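Side-chain contacts in catechol O-methyltransferase (Mycobacterium tuberculosis, PDB 6JCL), which catalyses the metal-dependent transfer of a methyl group from S-adenosyl-L-methionine to one hydroxyl of catechol-like compounds: residues A[49-54]-A[212-217]; A[136-141]-A[146-151]; A[166-171]-A[202-207]. All coordinates share one frame; numbering follows the deposited sequence.

Contact 1: A[49-54]-A[212-217]; sequences GKFLCL and DGFALA
Phe51 sits in the middle of helix 46-58, and Phe214 and Leu216 sit two residues apart on strand 212-219; the helix lies over one face of the sheet. The backbones stay well apart, with Phe51 CA 11.5 Å from Phe214 CA, and the gap is bridged by side chains alone. All three residues send their CB toward the other segment. Phe51 has CG anti to the backbone N (chi1 173°), which carries the far end of the ring, chiefly CZ, to the strand. Phe214 comes from the opposite direction, its CG set between its own backbone N and carbonyl carbon (chi1 64°), and CE2 and CZ of its ring are the atoms that meet Phe51. The rings approach each other obliquely: Phe51 CZ is 4.1 Å from both CZ and CE2 of Phe214, with the ring centroids 5.4 Å apart and the planes inclined at 51°.

This is the class I methyltransferase sheet, Rossmann-like with strand order 3-2-1-4-5-7-6, and strand 212-219 is the reversed strand inserted between 160-165 and the outermost strand of this chain, 198-206. Helix 180-194 packs on its other face, where Met192 meets Ala215 and Ala217.

Leu216 completes the group from the edge of the Phe51 ring, near its plane, with CD1 4.3 Å from Phe51 CZ. The contact is wholly apolar and buried, but it borders the dimer interface: Thr201 of the second subunit packs on Phe51, and Leu54 of that subunit on Leu216. The side chain of Phe214 also lies about 3 Å (nearest atoms) from a bound methylpentanediol.

Contact 2: A[136-141]-A[146-151]; sequences VFIDAD and VAYIQW. With SR (strontium ion), chain J; SAH (S-adenosyl-L-homocysteine), chain I.
A short hydrogen bond from a tyrosine to a carboxylate, right beside the cofactor's adenine, is what stands out here: Tyr148 OH donates to Asp141 OD1 at 2.6 Å. The oxygen lies in the plane of the phenol ring, at its edge, and accepts through its syn lone pair. The carboxylate is turned 58° from the ring. Asp141 CG is tucked between its backbone N and carbonyl carbon (chi1 50°), which brings the carboxylate back to the phenol, while OD2 takes a second hydrogen bond from Asn144 ND2. Held at both oxygens, the carboxylate has little freedom to rotate. Adenine N6 of S-adenosyl-L-homocysteine lies 3.3 Å from both Tyr148 OH and Asp141 OD1, and Asp141 CB packs near N7.

Ala140 CB approaches the Tyr148 ring obliquely, at CE2, and also touches the cofactor's ribose and adenine. Nearer the strand, Ile138 fills the angle between strand and helix: CG2 lies against Tyr148 CB, and CD1 presses closely on Ile149 CG1 at 3.5 Å, the two isoleucines crossing at about a right angle.

Asp139 points away from the helix. Both its oxygens bind the strontium ion, OD1 at 2.5 Å, and OD2 also accepts a hydrogen bond from the cofactor's amino N at 2.9 Å. Strand 133-138, helix 145-155 and strand 160-165 form a beta-alpha-beta crossover; the cofactor sits at the carboxyl end of its first strand, as in class I methyltransferases, and the metal beside it marks the cation-dependent O-methyltransferase family.

Contact 3: A[166-171]-A[202-207]; sequences NVIRGG and AIQTVG. With SR (strontium ion), chain J.
Val167 and Ile168 lean on Ala202 and Gln204 where the loop leaving strand 160-165 passes strand 198-206, the outermost strand of this chain in the Rossmann-like methyltransferase sheet. In sequence order, the loop starts at the metal site with Asn166. This residue has a positive phi (67°), and its OD1 binds the strontium ion at 2.6 Å; Asp212 OD2 takes a hydrogen bond from its ND2, which fixes the rotation of the amide with the oxygen toward the metal. Lys142 NZ also donates to OD1.

Val167 makes a loose touch, its CG2 4.5 Å from Ala202 CB, and Leu189 of helix 180-194 packs on both residues. Ile168 carries most of the contact. Its backbone N is bound to Asp212 OD1, and with CG1 anti to the carbonyl carbon (chi1 -54°) both branches face Gln204, the two side chains crossing at about a right angle. CD1 lies across the aliphatic part, 4.1 Å from Gln204 CG, while CG2 is 4.1 Å from OE1. The amide does its polar business with others: OE1 accepts from Trp211 NE1, and NE2 donates to Asp13 OD1 and Pro9 O of the second subunit, so Ile168 packs against a side chain held firmly at both ends of its amide. Thr205 and Val206 beyond it pair antiparallel with a strand of that subunit, carrying the sheet across the dimer.

Arg169 takes its guanidinium to two acids: NH1 makes a salt bridge with Asp212 OD2 and NE a hydrogen bond with Asp181 OD2; Asp181 itself binds another strontium ion. From Arg169 through Gly171 the chain takes three successive positive phi values, and the turn is closed by a weak hydrogen bond of 3.1 Å from Gly171 N to Ile168 O.

One sheet runs through all three contacts. Contacts 2 and 3 share the strontium ion: Asp139 OD1 of contact 2 and Asn166 OD1 of contact 3 are 3.1 Å apart as fellow ligands, joined there by Asp165, although the contact centres are about 17 Å apart. Contacts 1 and 3 adjoin through neighbouring antiparallel strands, where Asp212 O lies 2.8 Å from Thr205 N, and Val167 CG2 packs on the backbone at Phe214 C. Both also border the second subunit, which contact 2 does not touch. Contact 1 meets contact 2 where Leu52 CD1 packs 3.9 Å from Phe137 CE2, close to the amino end of the cofactor.

Contact 1: A[49-54]-A[212-217]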
ATOM      1  N   GLY A  49       9.316  -4.901   0.510  1.00 17.75           N
ATOM      2  CA  GLY A  49      10.295  -4.022  -0.104  1.00 19.67           C
ATOM      3  C   GLY A  49       9.854  -3.562  -1.477  1.00 20.68           C
ATOM      4  O   GLY A  49       9.925  -2.376  -1.801  1.00 19.27           O
ATOM      5  N   LYS A  50       9.327  -4.483  -2.284  1.00 17.72           N
ATOM      6  CA  LYS A  50       8.849  -4.081  -3.594  1.00 17.51           C
ATOM      7  C   LYS A  50       7.722  -3.063  -3.480  1.00 18.62           C
ATOM      8  O   LYS A  50       7.638  -2.137  -4.292  1.00 19.33           O
ATOM      9  CB  LYS A  50       8.391  -5.301  -4.382  1.00 16.34           C
ATOM     10  CG  LYS A  50       8.017  -4.943  -5.834  1.00 21.86           C
ATOM     11  CD  LYS A  50       8.651  -5.941  -6.768  1.00 26.11           C
ATOM     12  CE  LYS A  50       8.562  -5.478  -8.196  1.00 28.40           C
ATOM     13  NZ  LYS A  50       8.363  -6.623  -9.086  1.00 22.69           N
ATOM     14  N   PHE A  51       6.851  -3.211  -2.472  1.00 16.21           N
ATOM     15  CA  PHE A  51       5.808  -2.210  -2.238  1.00 15.22           C
ATOM     16  C   PHE A  51       6.417  -0.820  -2.020  1.00 15.37           C
ATOM     17  O   PHE A  51       5.940   0.171  -2.586  1.00 19.00           O
ATOM     18  CB  PHE A  51       4.939  -2.638  -1.035  1.00 15.98           C
ATOM     19  CG  PHE A  51       3.945  -1.591  -0.612  1.00 16.65           C
ATOM     20  CD1 PHE A  51       2.670  -1.563  -1.166  1.00 22.99           C
ATOM     21  CD2 PHE A  51       4.286  -0.631   0.329  1.00 18.73           C
ATOM     22  CE1 PHE A  51       1.748  -0.603  -0.778  1.00 26.76           C
ATOM     23  CE2 PHE A  51       3.364   0.333   0.717  1.00 21.39           C
ATOM     24  CZ  PHE A  51       2.092   0.347   0.162  1.00 22.88           C
ATOM     25  N   LEU A  52       7.460  -0.729  -1.182  1.00 18.30           N
ATOM     26  CA  LEU A  52       8.151   0.549  -0.972  1.00 16.78           C
ATOM     27  C   LEU A  52       8.732   1.082  -2.272  1.00 17.87           C
ATOM     28  O   LEU A  52       8.664   2.285  -2.546  1.00 18.47           O
ATOM     29  CB  LEU A  52       9.282   0.407   0.035  1.00 19.11           C
ATOM     30  CG  LEU A  52       8.881   0.120   1.464  1.00 20.55           C
ATOM     31  CD1 LEU A  52      10.157  -0.155   2.241  1.00 20.64           C
ATOM     32  CD2 LEU A  52       8.114   1.311   2.033  1.00 22.51           C
ATOM     33  N   CYS A  53       9.343   0.195  -3.069  1.00 16.34           N
ATOM     34  CA  CYS A  53       9.880   0.584  -4.371  1.00 19.80           C
ATOM     35  C   CYS A  53       8.789   1.159  -5.282  1.00 20.88           C
ATOM     36  O   CYS A  53       8.953   2.231  -5.888  1.00 19.92           O
ATOM     37  CB  CYS A  53      10.532  -0.647  -5.005  1.00 17.55           C
ATOM     38  SG  CYS A  53      11.109  -0.431  -6.675  1.00 22.12           S
ATOM     39  N   LEU A  54       7.659   0.458  -5.388  1.00 17.52           N
ATOM     40  CA  LEU A  54       6.594   0.903  -6.281  1.00 17.83           C
ATOM     41  C   LEU A  54       5.913   2.168  -5.770  1.00 19.81           C
ATOM     42  O   LEU A  54       5.443   2.987  -6.573  1.00 19.94           O
ATOM     43  CB  LEU A  54       5.583  -0.225  -6.463  1.00 17.61           C
ATOM     44  CG  LEU A  54       6.161  -1.468  -7.168  1.00 17.93           C
ATOM     45  CD1 LEU A  54       5.080  -2.562  -7.274  1.00 18.48           C
ATOM     46  CD2 LEU A  54       6.726  -1.182  -8.549  1.00 19.54           C
ATOM     47  N   ASP A 212       1.517  -8.632  11.208  1.00 14.27           N
ATOM     48  CA  ASP A 212       2.015  -7.319  11.606  1.00 14.04           C
ATOM     49  C   ASP A 212       1.282  -6.306  10.737  1.00 14.63           C
ATOM     50  O   ASP A 212       0.110  -6.515  10.449  1.00 15.02           O
ATOM     51  CB  ASP A 212       3.544  -7.269  11.474  1.00 13.89           C
ATOM     52  CG  ASP A 212       4.194  -6.248  12.410  1.00 16.60           C
ATOM     53  OD1 ASP A 212       3.482  -5.384  12.953  1.00 14.45           O
ATOM     54  OD2 ASP A 212       5.428  -6.315  12.620  1.00 16.29           O
ATOM     55  N   GLY A 213       1.916  -5.219  10.332  1.00 13.62           N
ATOM     56  CA  GLY A 213       1.206  -4.256   9.514  1.00 13.59           C
ATOM     57  C   GLY A 213       1.953  -2.950   9.481  1.00 13.52           C
ATOM     58  O   GLY A 213       2.990  -2.784  10.131  1.00 14.63           O
ATOM     59  N   PHE A 214       1.404  -2.022   8.699  1.00 13.60           N
ATOM     60  CA  PHE A 214       2.083  -0.750   8.505  1.00 13.66           C
ATOM     61  C   PHE A 214       1.065   0.377   8.526  1.00 16.70           C
ATOM     62  O   PHE A 214      -0.110   0.182   8.200  1.00 16.75           O
ATOM     63  CB  PHE A 214       2.869  -0.739   7.176  1.00 15.49           C
ATOM     64  CG  PHE A 214       2.001  -0.854   5.949  1.00 13.74           C
ATOM     65  CD1 PHE A 214       1.548  -2.099   5.496  1.00 18.13           C
ATOM     66  CD2 PHE A 214       1.628   0.275   5.247  1.00 15.86           C
ATOM     67  CE1 PHE A 214       0.757  -2.200   4.363  1.00 21.56           C
ATOM     68  CE2 PHE A 214       0.836   0.177   4.109  1.00 18.55           C
ATOM     69  CZ  PHE A 214       0.405  -1.060   3.652  1.00 22.94           C
ATOM     70  N   ALA A 215       1.531   1.557   8.928  1.00 14.95           N
ATOM     71  CA  ALA A 215       0.748   2.778   8.829  1.00 14.71           C
ATOM     72  C   ALA A 215       1.228   3.542   7.604  1.00 18.39           C
ATOM     73  O   ALA A 215       2.430   3.581   7.309  1.00 16.84           O
ATOM     74  CB  ALA A 215       0.901   3.641  10.088  1.00 15.04           C
ATOM     75  N   LEU A 216       0.282   4.139   6.886  1.00 15.98           N
ATOM     76  CA  LEU A 216       0.607   4.994   5.745  1.00 16.01           C
ATOM     77  C   LEU A 216      -0.141   6.296   5.924  1.00 18.45           C
ATOM     78  O   LEU A 216      -1.344   6.285   6.171  1.00 17.20           O
ATOM     79  CB  LEU A 216       0.235   4.316   4.419  1.00 16.18           C
ATOM     80  CG  LEU A 216       0.694   5.068   3.136  1.00 19.83           C
ATOM     81  CD1 LEU A 216       1.050   4.121   1.989  1.00 24.70           C
ATOM     82  CD2 LEU A 216      -0.387   6.023   2.696  1.00 24.39           C
ATOM     83  N   ALA A 217       0.564   7.421   5.815  1.00 17.01           N
ATOM     84  CA  ALA A 217      -0.070   8.715   6.009  1.00 17.86           C
ATOM     85  C   ALA A 217       0.371   9.692   4.929  1.00 20.27           C
ATOM     86  O   ALA A 217       1.473   9.581   4.383  1.00 19.16           O
ATOM     87  CB  ALA A 217       0.264   9.284   7.389  1.00 19.18           C
TER

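Contact 2: A[136-141]-A[146-151]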
ATOM      1  N   VAL A 136       8.962   9.231   3.423  1.00 17.92           N
ATOM      2  CA  VAL A 136       9.710   8.931   4.636  1.00 18.10           C
ATOM      3  C   VAL A 136       9.304   7.545   5.091  1.00 18.72           C
ATOM      4  O   VAL A 136       8.108   7.274   5.252  1.00 18.38           O
ATOM      5  CB  VAL A 136       9.446   9.952   5.759  1.00 18.19           C
ATOM      6  CG1 VAL A 136      10.404   9.711   6.961  1.00 17.91           C
ATOM      7  CG2 VAL A 136       9.571  11.363   5.227  1.00 19.06           C
ATOM      8  N   PHE A 137      10.288   6.667   5.281  1.00 16.40           N
ATOM      9  CA  PHE A 137      10.048   5.315   5.794  1.00 15.69           C
ATOM     10  C   PHE A 137      10.638   5.234   7.190  1.00 17.37           C
ATOM     11  O   PHE A 137      11.847   5.409   7.360  1.00 17.69           O
ATOM     12  CB  PHE A 137      10.681   4.263   4.883  1.00 15.55           C
ATOM     13  CG  PHE A 137      10.495   2.844   5.359  1.00 14.92           C
ATOM     14  CD1 PHE A 137       9.251   2.384   5.777  1.00 17.67           C
ATOM     15  CD2 PHE A 137      11.574   1.971   5.394  1.00 15.72           C
ATOM     16  CE1 PHE A 137       9.085   1.039   6.230  1.00 19.22           C
ATOM     17  CE2 PHE A 137      11.425   0.646   5.836  1.00 15.71           C
ATOM     18  CZ  PHE A 137      10.171   0.180   6.262  1.00 19.46           C
ATOM     19  N   ILE A 138       9.795   4.965   8.193  1.00 15.37           N
ATOM     20  CA  ILE A 138      10.216   5.021   9.589  1.00 16.18           C
ATOM     21  C   ILE A 138      10.281   3.593  10.113  1.00 18.41           C
ATOM     22  O   ILE A 138       9.249   2.915  10.246  1.00 16.45           O
ATOM     23  CB  ILE A 138       9.275   5.899  10.427  1.00 15.76           C
ATOM     24  CG1 ILE A 138       9.254   7.328   9.849  1.00 17.17           C
ATOM     25  CG2 ILE A 138       9.716   5.908  11.906  1.00 15.99           C
ATOM     26  CD1 ILE A 138       8.424   8.330  10.656  1.00 18.30           C
ATOM     27  N   ASP A 139      11.487   3.126  10.421  1.00 17.61           N
ATOM     28  CA  ASP A 139      11.677   1.722  10.777  1.00 14.88           C
ATOM     29  C   ASP A 139      12.901   1.558  11.683  1.00 18.88           C
ATOM     30  O   ASP A 139      13.768   0.712  11.443  1.00 18.59           O
ATOM     31  CB  ASP A 139      11.807   0.858   9.519  1.00 16.17           C
ATOM     32  CG  ASP A 139      11.703  -0.639   9.832  1.00 16.96           C
ATOM     33  OD1 ASP A 139      11.065  -0.969  10.870  1.00 18.21           O
ATOM     34  OD2 ASP A 139      12.262  -1.470   9.066  1.00 17.93           O
ATOM     35  N   ALA A 140      12.974   2.345  12.758  1.00 18.34           N
ATOM     36  CA  ALA A 140      14.147   2.303  13.633  1.00 16.22           C
ATOM     37  C   ALA A 140      13.757   1.874  15.049  1.00 16.33           C
ATOM     38  O   ALA A 140      13.077   0.851  15.201  1.00 17.84           O
ATOM     39  CB  ALA A 140      14.874   3.656  13.604  1.00 16.81           C
ATOM     40  N   ASP A 141      14.167   2.623  16.086  1.00 17.97           N
ATOM     41  CA  ASP A 141      13.777   2.305  17.468  1.00 17.23           C
ATOM     42  C   ASP A 141      12.336   2.750  17.705  1.00 20.03           C
ATOM     43  O   ASP A 141      11.996   3.920  17.479  1.00 20.62           O
ATOM     44  CB  ASP A 141      14.725   2.947  18.483  1.00 19.62           C
ATOM     45  CG  ASP A 141      14.951   4.433  18.240  1.00 25.10           C
ATOM     46  OD1 ASP A 141      15.045   4.848  17.067  1.00 21.36           O
ATOM     47  OD2 ASP A 141      15.057   5.176  19.232  1.00 21.06           O
ATOM     48  N   VAL A 146       7.146   8.404  17.293  1.00 18.85           N
ATOM     49  CA  VAL A 146       6.395   9.657  17.352  1.00 18.96           C
ATOM     50  C   VAL A 146       7.311  10.848  17.094  1.00 22.16           C
ATOM     51  O   VAL A 146       6.968  11.752  16.324  1.00 23.37           O
ATOM     52  CB  VAL A 146       5.659   9.774  18.698  1.00 23.42           C
ATOM     53  CG1 VAL A 146       5.275  11.217  18.989  1.00 27.51           C
ATOM     54  CG2 VAL A 146       4.419   8.880  18.680  1.00 23.75           C
ATOM     55  N   ALA A 147       8.492  10.871  17.728  1.00 20.28           N
ATOM     56  CA  ALA A 147       9.466  11.925  17.425  1.00 20.56           C
ATOM     57  C   ALA A 147       9.869  11.917  15.949  1.00 20.15           C
ATOM     58  O   ALA A 147       9.986  12.988  15.323  1.00 21.87           O
ATOM     59  CB  ALA A 147      10.707  11.756  18.294  1.00 20.94           C
ATOM     60  N   TYR A 148      10.095  10.724  15.379  1.00 19.25           N
ATOM     61  CA  TYR A 148      10.505  10.653  13.976  1.00 18.95           C
ATOM     62  C   TYR A 148       9.389  11.124  13.053  1.00 21.13           C
ATOM     63  O   TYR A 148       9.656  11.738  12.011  1.00 19.22           O
ATOM     64  CB  TYR A 148      10.940   9.229  13.605  1.00 18.11           C
ATOM     65  CG  TYR A 148      12.131   8.750  14.393  1.00 20.48           C
ATOM     66  CD1 TYR A 148      13.065   9.653  14.897  1.00 21.71           C
ATOM     67  CD2 TYR A 148      12.324   7.395  14.628  1.00 17.69           C
ATOM     68  CE1 TYR A 148      14.154   9.217  15.633  1.00 20.63           C
ATOM     69  CE2 TYR A 148      13.401   6.949  15.362  1.00 17.97           C
ATOM     70  CZ  TYR A 148      14.321   7.857  15.848  1.00 18.81           C
ATOM     71  OH  TYR A 148      15.388   7.406  16.588  1.00 19.84           O
ATOM     72  N   ILE A 149       8.135  10.846  13.414  1.00 18.68           N
ATOM     73  CA  ILE A 149       7.012  11.324  12.608  1.00 18.80           C
ATOM     74  C   ILE A 149       6.939  12.848  12.661  1.00 19.88           C
ATOM     75  O   ILE A 149       6.729  13.510  11.635  1.00 20.25           O
ATOM     76  CB  ILE A 149       5.694  10.670  13.067  1.00 19.71           C
ATOM     77  CG1 ILE A 149       5.686   9.185  12.721  1.00 19.25           C
ATOM     78  CG2 ILE A 149       4.479  11.385  12.424  1.00 21.07           C
ATOM     79  CD1 ILE A 149       4.678   8.396  13.565  1.00 22.82           C
ATOM     80  N   GLN A 150       7.150  13.433  13.847  1.00 20.52           N
ATOM     81  CA  GLN A 150       7.184  14.892  13.950  1.00 21.70           C
ATOM     82  C   GLN A 150       8.300  15.482  13.087  1.00 24.81           C
ATOM     83  O   GLN A 150       8.090  16.487  12.395  1.00 22.89           O
ATOM     84  CB  GLN A 150       7.330  15.301  15.417  1.00 25.77           C
ATOM     85  CG  GLN A 150       6.037  15.080  16.210  1.00 30.83           C
ATOM     86  CD  GLN A 150       6.217  15.168  17.721  1.00 44.46           C
ATOM     87  OE1 GLN A 150       7.297  14.901  18.255  1.00 43.51           O
ATOM     88  NE2 GLN A 150       5.153  15.549  18.416  1.00 52.24           N
ATOM     89  N   TRP A 151       9.483  14.856  13.090  1.00 24.09           N
ATOM     90  CA  TRP A 151      10.562  15.317  12.217  1.00 22.12           C
ATOM     91  C   TRP A 151      10.191  15.129  10.752  1.00 21.78           C
ATOM     92  O   TRP A 151      10.502  15.986   9.916  1.00 22.64           O
ATOM     93  CB  TRP A 151      11.868  14.568  12.528  1.00 21.78           C
ATOM     94  CG  TRP A 151      12.719  15.288  13.536  1.00 22.71           C
ATOM     95  CD1 TRP A 151      12.978  14.900  14.821  1.00 23.57           C
ATOM     96  CD2 TRP A 151      13.388  16.537  13.350  1.00 26.19           C
ATOM     97  NE1 TRP A 151      13.772  15.831  15.442  1.00 30.63           N
ATOM     98  CE2 TRP A 151      14.041  16.846  14.561  1.00 33.33           C
ATOM     99  CE3 TRP A 151      13.510  17.420  12.275  1.00 29.52           C
ATOM    100  CZ2 TRP A 151      14.805  17.998  14.726  1.00 35.51           C
ATOM    101  CZ3 TRP A 151      14.261  18.571  12.442  1.00 32.73           C
ATOM    102  CH2 TRP A 151      14.900  18.849  13.661  1.00 38.68           C
TER
HETATM  103 SR    SR J 302      10.932  -3.374  10.293  0.85 18.14          SR
HETATM  104  N   SAH I 301      14.645  -0.984   7.443  1.00 17.72           N
HETATM  105  CA  SAH I 301      15.487  -2.189   7.507  1.00 17.33           C
HETATM  106  CB  SAH I 301      15.432  -2.780   8.912  1.00 15.62           C
HETATM  107  CG  SAH I 301      15.749  -1.788  10.028  1.00 17.46           C
HETATM  108  SD  SAH I 301      15.995  -2.682  11.584  1.00 18.27           S
HETATM  109  C   SAH I 301      15.048  -3.223   6.479  1.00 19.50           C
HETATM  110  O   SAH I 301      15.852  -3.777   5.720  1.00 20.33           O
HETATM  111  OXT SAH I 301      13.855  -3.482   6.383  1.00 18.49           O
HETATM  112  C5' SAH I 301      16.114  -1.230  12.657  1.00 17.28           C
HETATM  113  C4' SAH I 301      17.442  -0.478  12.532  1.00 18.37           C
HETATM  114  O4' SAH I 301      17.320   0.728  13.259  1.00 19.40           O
HETATM  115  C3' SAH I 301      18.654  -1.200  13.135  1.00 22.17           C
HETATM  116  O3' SAH I 301      19.684  -1.261  12.149  1.00 23.25           O
HETATM  117  C2' SAH I 301      19.088  -0.333  14.306  1.00 22.18           C
HETATM  118  O2' SAH I 301      20.484  -0.370  14.579  1.00 19.78           O
HETATM  119  C1' SAH I 301      18.551   1.035  13.878  1.00 19.44           C
HETATM  120  N9  SAH I 301      18.354   2.002  14.969  1.00 19.51           N
HETATM  121  C8  SAH I 301      17.890   1.734  16.241  1.00 20.70           C
HETATM  122  N7  SAH I 301      17.857   2.905  16.914  1.00 19.75           N
HETATM  123  C5  SAH I 301      18.277   3.896  16.087  1.00 22.91           C
HETATM  124  C6  SAH I 301      18.445   5.266  16.288  1.00 23.46           C
HETATM  125  N6  SAH I 301      18.173   5.841  17.464  1.00 22.74           N
HETATM  126  N1  SAH I 301      18.892   6.028  15.235  1.00 21.69           N
HETATM  127  C2  SAH I 301      19.204   5.446  14.015  1.00 23.80           C
HETATM  128  N3  SAH I 301      19.052   4.089  13.822  1.00 20.33           N
HETATM  129  C4  SAH I 301      18.592   3.336  14.862  1.00 22.17           C
HETATM  130  O   HOH W   1      12.149  -4.581   8.412  1.00 20.56           O

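Contact 3: A[166-171]-A[202-207]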
ATOM      1  N   ASN A 166       5.712  -2.087  11.203  1.00 14.10           N
ATOM      2  CA  ASN A 166       5.560  -2.896  12.431  1.00 13.75           C
ATOM      3  C   ASN A 166       4.584  -2.284  13.442  1.00 17.42           C
ATOM      4  O   ASN A 166       4.849  -2.296  14.639  1.00 16.63           O
ATOM      5  CB  ASN A 166       6.912  -3.138  13.135  1.00 18.66           C
ATOM      6  CG  ASN A 166       7.986  -3.703  12.216  1.00 19.73           C
ATOM      7  OD1 ASN A 166       9.021  -3.065  11.990  1.00 16.77           O
ATOM      8  ND2 ASN A 166       7.755  -4.912  11.689  1.00 16.49           N
ATOM      9  N   VAL A 167       3.415  -1.830  12.981  1.00 13.98           N
ATOM     10  CA  VAL A 167       2.499  -1.110  13.866  1.00 14.34           C
ATOM     11  C   VAL A 167       1.396  -2.006  14.435  1.00 16.43           C
ATOM     12  O   VAL A 167       0.505  -1.494  15.114  1.00 14.95           O
ATOM     13  CB  VAL A 167       1.870   0.112  13.161  1.00 14.43           C
ATOM     14  CG1 VAL A 167       2.946   1.087  12.660  1.00 15.78           C
ATOM     15  CG2 VAL A 167       0.943  -0.341  12.027  1.00 14.27           C
ATOM     16  N   ILE A 168       1.419  -3.323  14.176  1.00 15.81           N
ATOM     17  CA  ILE A 168       0.360  -4.217  14.645  1.00 15.85           C
ATOM     18  C   ILE A 168       0.878  -5.241  15.651  1.00 15.67           C
ATOM     19  O   ILE A 168       0.201  -5.533  16.653  1.00 15.54           O
ATOM     20  CB  ILE A 168      -0.351  -4.922  13.463  1.00 14.58           C
ATOM     21  CG1 ILE A 168      -0.876  -3.888  12.436  1.00 15.18           C
ATOM     22  CG2 ILE A 168      -1.479  -5.847  13.983  1.00 15.60           C
ATOM     23  CD1 ILE A 168      -1.961  -2.941  12.992  1.00 17.01           C
ATOM     24  N   ARG A 169       2.060  -5.810  15.397  1.00 14.83           N
ATOM     25  CA  ARG A 169       2.758  -6.689  16.337  1.00 15.35           C
ATOM     26  C   ARG A 169       1.845  -7.817  16.834  1.00 18.41           C
ATOM     27  O   ARG A 169       1.673  -8.037  18.038  1.00 16.28           O
ATOM     28  CB  ARG A 169       3.341  -5.885  17.517  1.00 17.08           C
ATOM     29  CG  ARG A 169       4.378  -4.799  17.096  1.00 18.98           C
ATOM     30  CD  ARG A 169       5.476  -5.353  16.156  1.00 16.19           C
ATOM     31  NE  ARG A 169       6.033  -6.566  16.755  1.00 18.08           N
ATOM     32  CZ  ARG A 169       6.148  -7.746  16.152  1.00 20.40           C
ATOM     33  NH1 ARG A 169       5.794  -7.900  14.885  1.00 18.18           N
ATOM     34  NH2 ARG A 169       6.601  -8.797  16.858  1.00 19.46           N
ATOM     35  N   GLY A 170       1.270  -8.557  15.884  1.00 17.10           N
ATOM     36  CA  GLY A 170       0.467  -9.717  16.250  1.00 17.35           C
ATOM     37  C   GLY A 170      -0.750  -9.415  17.099  1.00 19.23           C
ATOM     38  O   GLY A 170      -1.193 -10.278  17.859  1.00 18.35           O
ATOM     39  N   GLY A 171      -1.312  -8.213  16.974  1.00 16.46           N
ATOM     40  CA  GLY A 171      -2.443  -7.804  17.772  1.00 17.01           C
ATOM     41  C   GLY A 171      -2.084  -7.304  19.148  1.00 19.90           C
ATOM     42  O   GLY A 171      -2.990  -6.951  19.914  1.00 20.07           O
ATOM     43  N   ALA A 202      -4.026   2.258   8.352  1.00 15.86           N
ATOM     44  CA  ALA A 202      -3.108   1.191   8.749  1.00 15.25           C
ATOM     45  C   ALA A 202      -3.632  -0.122   8.201  1.00 15.11           C
ATOM     46  O   ALA A 202      -4.834  -0.410   8.307  1.00 17.89           O
ATOM     47  CB  ALA A 202      -2.941   1.111  10.283  1.00 15.28           C
ATOM     48  N   ILE A 203      -2.747  -0.884   7.578  1.00 14.67           N
ATOM     49  CA  ILE A 203      -3.107  -2.137   6.925  1.00 16.80           C
ATOM     50  C   ILE A 203      -2.437  -3.275   7.679  1.00 16.15           C
ATOM     51  O   ILE A 203      -1.197  -3.328   7.770  1.00 16.35           O
ATOM     52  CB  ILE A 203      -2.687  -2.148   5.447  1.00 14.56           C
ATOM     53  CG1 ILE A 203      -3.356  -0.976   4.693  1.00 18.10           C
ATOM     54  CG2 ILE A 203      -3.048  -3.490   4.810  1.00 15.59           C
ATOM     55  CD1 ILE A 203      -4.873  -0.980   4.775  1.00 21.62           C
ATOM     56  N   GLN A 204      -3.247  -4.212   8.177  1.00 14.55           N
ATOM     57  CA  GLN A 204      -2.690  -5.423   8.780  1.00 14.43           C
ATOM     58  C   GLN A 204      -2.218  -6.387   7.703  1.00 14.31           C
ATOM     59  O   GLN A 204      -2.923  -6.619   6.719  1.00 14.52           O
ATOM     60  CB  GLN A 204      -3.746  -6.131   9.623  1.00 14.89           C
ATOM     61  CG  GLN A 204      -4.431  -5.229  10.649  1.00 15.20           C
ATOM     62  CD  GLN A 204      -5.384  -6.021  11.531  1.00 15.76           C
ATOM     63  OE1 GLN A 204      -4.960  -6.969  12.221  1.00 15.89           O
ATOM     64  NE2 GLN A 204      -6.666  -5.678  11.487  1.00 16.28           N
ATOM     65  N   THR A 205      -1.034  -6.982   7.912  1.00 14.08           N
ATOM     66  CA  THR A 205      -0.440  -7.867   6.914  1.00 14.34           C
ATOM     67  C   THR A 205      -0.075  -9.200   7.538  1.00 14.25           C
ATOM     68  O   THR A 205       0.106  -9.316   8.754  1.00 15.52           O
ATOM     69  CB  THR A 205       0.816  -7.266   6.267  1.00 17.89           C
ATOM     70  OG1 THR A 205       1.843  -7.066   7.251  1.00 17.89           O
ATOM     71  CG2 THR A 205       0.471  -5.929   5.582  1.00 16.78           C
ATOM     72  N   VAL A 206       0.023 -10.210   6.684  1.00 14.46           N
ATOM     73  CA  VAL A 206       0.616 -11.487   7.056  1.00 15.05           C
ATOM     74  C   VAL A 206       1.573 -11.871   5.937  1.00 14.89           C
ATOM     75  O   VAL A 206       1.619 -11.236   4.878  1.00 15.35           O
ATOM     76  CB  VAL A 206      -0.432 -12.599   7.295  1.00 16.77           C
ATOM     77  CG1 VAL A 206      -1.216 -12.323   8.605  1.00 15.46           C
ATOM     78  CG2 VAL A 206      -1.392 -12.718   6.099  1.00 15.54           C
ATOM     79  N   GLY A 207       2.339 -12.911   6.181  1.00 16.82           N
ATOM     80  CA  GLY A 207       3.313 -13.376   5.204  1.00 16.64           C
ATOM     81  C   GLY A 207       4.471 -14.059   5.912  1.00 15.63           C
ATOM     82  O   GLY A 207       4.299 -14.643   6.976  1.00 19.35           O
TER
HETATM   83 SR    SR J 302      10.932  -3.374  10.293  0.85 18.14          SR
HETATM   84  O   HOH W   1      12.149  -4.581   8.412  1.00 20.56           O